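Local coordinates for putative capsid protein of prophage (Escherichia coli CFT073, PDB 3BQW) that probably serves as a major coat protein, the subunit from which the capsid shell of a prophage-encoded tailed phage would be built, at residues A[163-167]-A[168-172]; A[172-175]-A[176-180]. All blocks are in the same frame, centred on the assembly; numbering follows the deposited sequence.

Contact 1: A[163-167]-A[168-172]; sequences WKIPE and KNIIE
Asn169 N bonds back to Pro166 O (3.0 Å) and Ile170 N to Glu167 O (3.1 Å), each an i to i+3 backbone bond. These two bonds wind the chain into a short 3-10 turn between strands 159-162 and 170-172, and Pro166, in a polyproline-II conformation, leads into it.

The side chains gather beside this turn. The Pro166 ring crosses the Asn169 side chain at a slant, CD 4.1 Å from Asn169 CG, while Ile165 reaches Asn169 from further up the chain, its CD1 lying 4.0 Å from Asn169 CB. Lys168 brings only CG near the proline, 4.2 Å from Pro166 CB; the chain bends at its last torsion (chi4 62°), and NZ makes a weak hydrogen bond to Gln199. From the last residue of the turn onward, the backbone pairs with strand 346-349: Asn169 with Thr347, Ile171 with Thr347 and Lys349.

The two isoleucines meet obliquely through methyl groups. Ile165 has CG1 anti to its backbone N (chi1 -158°), which leaves the other branch to face Ile170, and CG2 touches Ile170 CD1 at 3.8 Å.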
loop_
_atom_site.group_PDB
_atom_site.type_symbol
_atom_site.label_atom_id
_atom_site.label_comp_id
_atom_site.label_asym_id
_atom_site.label_seq_id
_atom_site.Cartn_x
_atom_site.Cartn_y
_atom_site.Cartn_z
ATOM N N TRP A 163 9.008 -8.705 -10.757
ATOM C CA TRP A 163 7.972 -8.678 -11.802
ATOM C C TRP A 163 8.556 -8.327 -13.174
ATOM O O TRP A 163 7.838 -8.341 -14.163
ATOM C CB TRP A 163 6.898 -7.676 -11.438
ATOM C CG TRP A 163 6.246 -7.950 -10.079
ATOM C CD1 TRP A 163 6.404 -7.222 -8.925
ATOM C CD2 TRP A 163 5.380 -9.049 -9.751
ATOM N NE1 TRP A 163 5.666 -7.797 -7.907
ATOM C CE2 TRP A 163 5.023 -8.907 -8.383
ATOM C CE3 TRP A 163 4.868 -10.138 -10.478
ATOM C CZ2 TRP A 163 4.177 -9.801 -7.733
ATOM C CZ3 TRP A 163 4.024 -11.029 -9.832
ATOM C CH2 TRP A 163 3.686 -10.856 -8.464
ATOM N N LYS A 164 9.858 -8.023 -13.200
ATOM C CA LYS A 164 10.649 -7.794 -14.415
ATOM C C LYS A 164 10.075 -6.616 -15.196
ATOM O O LYS A 164 9.630 -6.767 -16.333
ATOM C CB LYS A 164 10.745 -9.056 -15.310
ATOM C CG LYS A 164 11.380 -10.322 -14.670
ATOM C CD LYS A 164 12.851 -10.563 -15.010
ATOM C CE LYS A 164 13.251 -12.066 -14.931
ATOM N NZ LYS A 164 14.726 -12.290 -14.658
ATOM N N ILE A 165 10.074 -5.439 -14.586
ATOM C CA ILE A 165 9.634 -4.256 -15.313
ATOM C C ILE A 165 10.733 -3.943 -16.361
ATOM O O ILE A 165 11.921 -4.066 -16.066
ATOM C CB ILE A 165 9.310 -3.073 -14.352
ATOM C CG1 ILE A 165 8.364 -2.083 -15.051
ATOM C CG2 ILE A 165 10.580 -2.394 -13.831
ATOM C CD1 ILE A 165 8.011 -0.850 -14.227
ATOM N N PRO A 166 10.355 -3.618 -17.600
ATOM C CA PRO A 166 11.419 -3.241 -18.536
ATOM C C PRO A 166 12.273 -2.079 -18.012
ATOM O O PRO A 166 11.754 -1.181 -17.365
ATOM C CB PRO A 166 10.645 -2.858 -19.813
ATOM C CG PRO A 166 9.376 -3.634 -19.702
ATOM C CD PRO A 166 9.034 -3.571 -18.244
ATOM N N GLU A 167 13.573 -2.144 -18.268
ATOM C CA GLU A 167 14.527 -1.119 -17.855
ATOM C C GLU A 167 14.228 0.270 -18.397
ATOM O O GLU A 167 14.427 1.258 -17.704
ATOM C CB GLU A 167 15.956 -1.516 -18.270
ATOM C CG GLU A 167 16.508 -2.694 -17.489
ATOM C CD GLU A 167 18.025 -2.912 -17.685
ATOM O OE1 GLU A 167 18.588 -2.550 -18.756
ATOM O OE2 GLU A 167 18.643 -3.456 -16.728
ATOM N N LYS A 168 13.775 0.336 -19.641
ATOM C CA LYS A 168 13.373 1.600 -20.259
ATOM C C LYS A 168 12.203 2.280 -19.513
ATOM O O LYS A 168 11.918 3.456 -19.749
ATOM C CB LYS A 168 12.947 1.356 -21.703
ATOM C CG LYS A 168 11.538 0.680 -21.816
ATOM C CD LYS A 168 11.220 0.230 -23.251
ATOM C CE LYS A 168 9.840 -0.350 -23.333
ATOM N NZ LYS A 168 8.818 0.674 -22.959
ATOM N N ASN A 169 11.502 1.524 -18.666
ATOM C CA ASN A 169 10.360 2.070 -17.893
ATOM C C ASN A 169 10.779 2.828 -16.634
ATOM O O ASN A 169 9.957 3.470 -16.000
ATOM C CB ASN A 169 9.379 0.963 -17.506
ATOM C CG ASN A 169 8.522 0.524 -18.655
ATOM O OD1 ASN A 169 7.302 0.370 -18.505
ATOM N ND2 ASN A 169 9.133 0.334 -19.814
ATOM N N ILE A 170 12.052 2.720 -16.266
ATOM C CA ILE A 170 12.585 3.395 -15.103
ATOM C C ILE A 170 13.583 4.387 -15.651
ATOM O O ILE A 170 14.620 4.003 -16.167
ATOM C CB ILE A 170 13.280 2.423 -14.112
ATOM C CG1 ILE A 170 12.303 1.404 -13.554
ATOM C CG2 ILE A 170 13.903 3.173 -12.917
ATOM C CD1 ILE A 170 13.028 0.251 -12.794
ATOM N N ILE A 171 13.250 5.666 -15.544
ATOM C CA ILE A 171 13.962 6.715 -16.254
ATOM C C ILE A 171 14.590 7.659 -15.238
ATOM O O ILE A 171 13.998 7.962 -14.217
ATOM C CB ILE A 171 12.987 7.512 -17.159
ATOM C CG1 ILE A 171 12.358 6.597 -18.237
ATOM C CG2 ILE A 171 13.672 8.736 -17.761
ATOM C CD1 ILE A 171 11.295 7.293 -19.157
ATOM N N GLU A 172 15.796 8.117 -15.513
ATOM C CA GLU A 172 16.400 9.155 -14.691
ATOM C C GLU A 172 16.709 10.368 -15.533
ATOM O O GLU A 172 17.344 10.242 -16.558
ATOM C CB GLU A 172 17.676 8.647 -14.038
ATOM C CG GLU A 172 17.387 7.579 -13.016
ATOM C CD GLU A 172 18.601 7.213 -12.177
ATOM O OE1 GLU A 172 19.731 7.575 -12.571
ATOM O OE2 GLU A 172 18.419 6.559 -11.122
#

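Contact 2: A[172-175]-A[176-180]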
loop_
_atom_site.group_PDB
_atom_site.type_symbol
_atom_site.label_atom_id
_atom_site.label_comp_id
_atom_site.label_asym_id
_atom_site.label_seq_id
_atom_site.Cartn_x
_atom_site.Cartn_y
_atom_site.Cartn_z
ATOM N N GLU A 172 15.796 8.117 -15.513
ATOM C CA GLU A 172 16.400 9.155 -14.691
ATOM C C GLU A 172 16.709 10.368 -15.533
ATOM O O GLU A 172 17.344 10.242 -16.558
ATOM C CB GLU A 172 17.676 8.647 -14.038
ATOM C CG GLU A 172 17.387 7.579 -13.016
ATOM C CD GLU A 172 18.601 7.213 -12.177
ATOM O OE1 GLU A 172 19.731 7.575 -12.571
ATOM O OE2 GLU A 172 18.419 6.559 -11.122
ATOM N N GLN A 173 16.269 11.542 -15.097
ATOM C CA GLN A 173 16.601 12.774 -15.811
ATOM C C GLN A 173 18.113 13.011 -15.952
ATOM O O GLN A 173 18.560 13.574 -16.941
ATOM C CB GLN A 173 15.905 13.977 -15.197
ATOM C CG GLN A 173 14.416 14.054 -15.574
ATOM C CD GLN A 173 13.805 15.435 -15.367
ATOM O OE1 GLN A 173 12.767 15.779 -15.955
ATOM N NE2 GLN A 173 14.427 16.218 -14.533
ATOM N N ALA A 174 18.891 12.550 -14.980
ATOM C CA ALA A 174 20.348 12.680 -15.044
ATOM C C ALA A 174 21.008 11.939 -16.213
ATOM O O ALA A 174 22.153 12.219 -16.485
ATOM C CB ALA A 174 20.992 12.246 -13.718
ATOM N N ASP A 175 20.316 10.997 -16.870
ATOM C CA ASP A 175 20.774 10.410 -18.141
ATOM C C ASP A 175 20.323 11.220 -19.359
ATOM O O ASP A 175 20.592 10.844 -20.507
ATOM C CB ASP A 175 20.227 8.991 -18.316
ATOM C CG ASP A 175 20.670 8.048 -17.232
ATOM O OD1 ASP A 175 21.713 8.309 -16.592
ATOM O OD2 ASP A 175 19.960 7.040 -17.025
ATOM N N GLY A 176 19.618 12.321 -19.130
ATOM C CA GLY A 176 19.155 13.158 -20.226
ATOM C C GLY A 176 18.990 14.600 -19.811
ATOM O O GLY A 176 19.882 15.181 -19.190
ATOM N N LYS A 177 17.822 15.145 -20.135
ATOM C CA LYS A 177 17.462 16.527 -19.874
ATOM C C LYS A 177 16.948 16.710 -18.444
ATOM O O LYS A 177 15.930 16.147 -18.067
ATOM C CB LYS A 177 16.392 16.922 -20.897
ATOM C CG LYS A 177 15.902 18.352 -20.834
ATOM C CD LYS A 177 14.963 18.705 -22.015
ATOM C CE LYS A 177 15.680 18.664 -23.367
ATOM N NZ LYS A 177 14.890 19.379 -24.420
ATOM N N LYS A 178 17.680 17.472 -17.640
ATOM C CA LYS A 178 17.262 17.799 -16.277
ATOM C C LYS A 178 16.341 19.029 -16.224
ATOM O O LYS A 178 16.644 20.072 -16.785
ATOM C CB LYS A 178 18.478 18.080 -15.402
ATOM C CG LYS A 178 19.472 16.960 -15.288
ATOM C CD LYS A 178 20.412 17.246 -14.128
ATOM C CE LYS A 178 21.629 16.339 -14.129
ATOM N NZ LYS A 178 22.613 16.761 -13.077
ATOM N N TRP A 179 15.240 18.915 -15.498
ATOM C CA TRP A 179 14.315 20.046 -15.332
ATOM C C TRP A 179 14.933 21.226 -14.597
ATOM O O TRP A 179 14.623 22.376 -14.895
ATOM C CB TRP A 179 13.040 19.599 -14.607
ATOM C CG TRP A 179 11.998 19.044 -15.504
ATOM C CD1 TRP A 179 11.993 19.063 -16.856
ATOM C CD2 TRP A 179 10.755 18.451 -15.111
ATOM N NE1 TRP A 179 10.860 18.478 -17.345
ATOM C CE2 TRP A 179 10.069 18.105 -16.294
ATOM C CE3 TRP A 179 10.163 18.158 -13.876
ATOM C CZ2 TRP A 179 8.829 17.488 -16.284
ATOM C CZ3 TRP A 179 8.934 17.536 -13.867
ATOM C CH2 TRP A 179 8.283 17.194 -15.058
ATOM N N SER A 180 15.802 20.937 -13.640
ATOM C CA SER A 180 16.448 21.965 -12.847
ATOM C C SER A 180 17.276 22.917 -13.741
ATOM O O SER A 180 17.464 24.074 -13.406
ATOM C CB SER A 180 17.326 21.308 -11.781
ATOM O OG SER A 180 18.383 20.585 -12.396
#
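A short 3-10 turn at 173-175 takes the chain off the end of strand 170-172 and into the loop that leads to helix 190-198. Two backbone bonds make it: Asp175 N to Glu172 O (3.1 Å), and Gly176 N to Gln173 O (2.7 Å). Gly176 follows, and from there the chain doubles back past Gln173, whose CA comes within 5.1 Å of Lys178 CA.

Gln173 is the side chain that fills this bend. It is buried and runs nearly straight beyond CG (chi2 -161°), which carries the flat amide alongside the returning backbone to Trp179. On the way its CD passes 3.5 Å from Lys177 O. At the far end the amide stands almost upright on the indole, the two planes 86° apart, so one corner of the amide rather than its flat side rests over a ring face, offset toward the rim.

Trp179 is held from several sides. Its NE1 hydrogen-bonds Asp192 on helix 190-198, which, with the ring contacts, would limit rotation of the indole, and Phe220 meets the ring edge-to-face. Thr216 and Leu217 of helix 211-218 also touch it.

On the outer side of the turn Lys178 extends its aliphatic chain past Ala174, CE lying 4.0 Å from Ala174 CA and 4.2 Å from Ala174 CB. Its contact there is made by methylene carbon alone. Gln173 is also tied by its backbone to Lys349, next to the C-terminal end of the chain. Taken together, this is a strand-to-helix connection: a single 3-10 turn ends the strand, and an aromatic residue further along settles the loop against neighbouring helices.

In the fold
Contacts 1 and 2 follow one another along the chain, sharing Glu172, with centres about 16 Å apart. The first winds into strand 170-172 and the second winds out of it, each by a 3-10 turn, and both are tied by backbone bonds to strand 346-349 or its end. Contact 1 is a surface contact whose side chains meet mainly through aliphatic groups: proline, two isoleucines and a lysine methylene, the proline and Ile165 touching buried Asn169. Contact 2 lies further from the centre of the chain, about 28 Å against 20 Å, yet buries Gln173 and Trp179 in an amide-on-indole contact backed by helices 190-198 and 211-218, while its glycine and lysines remain toward the outside.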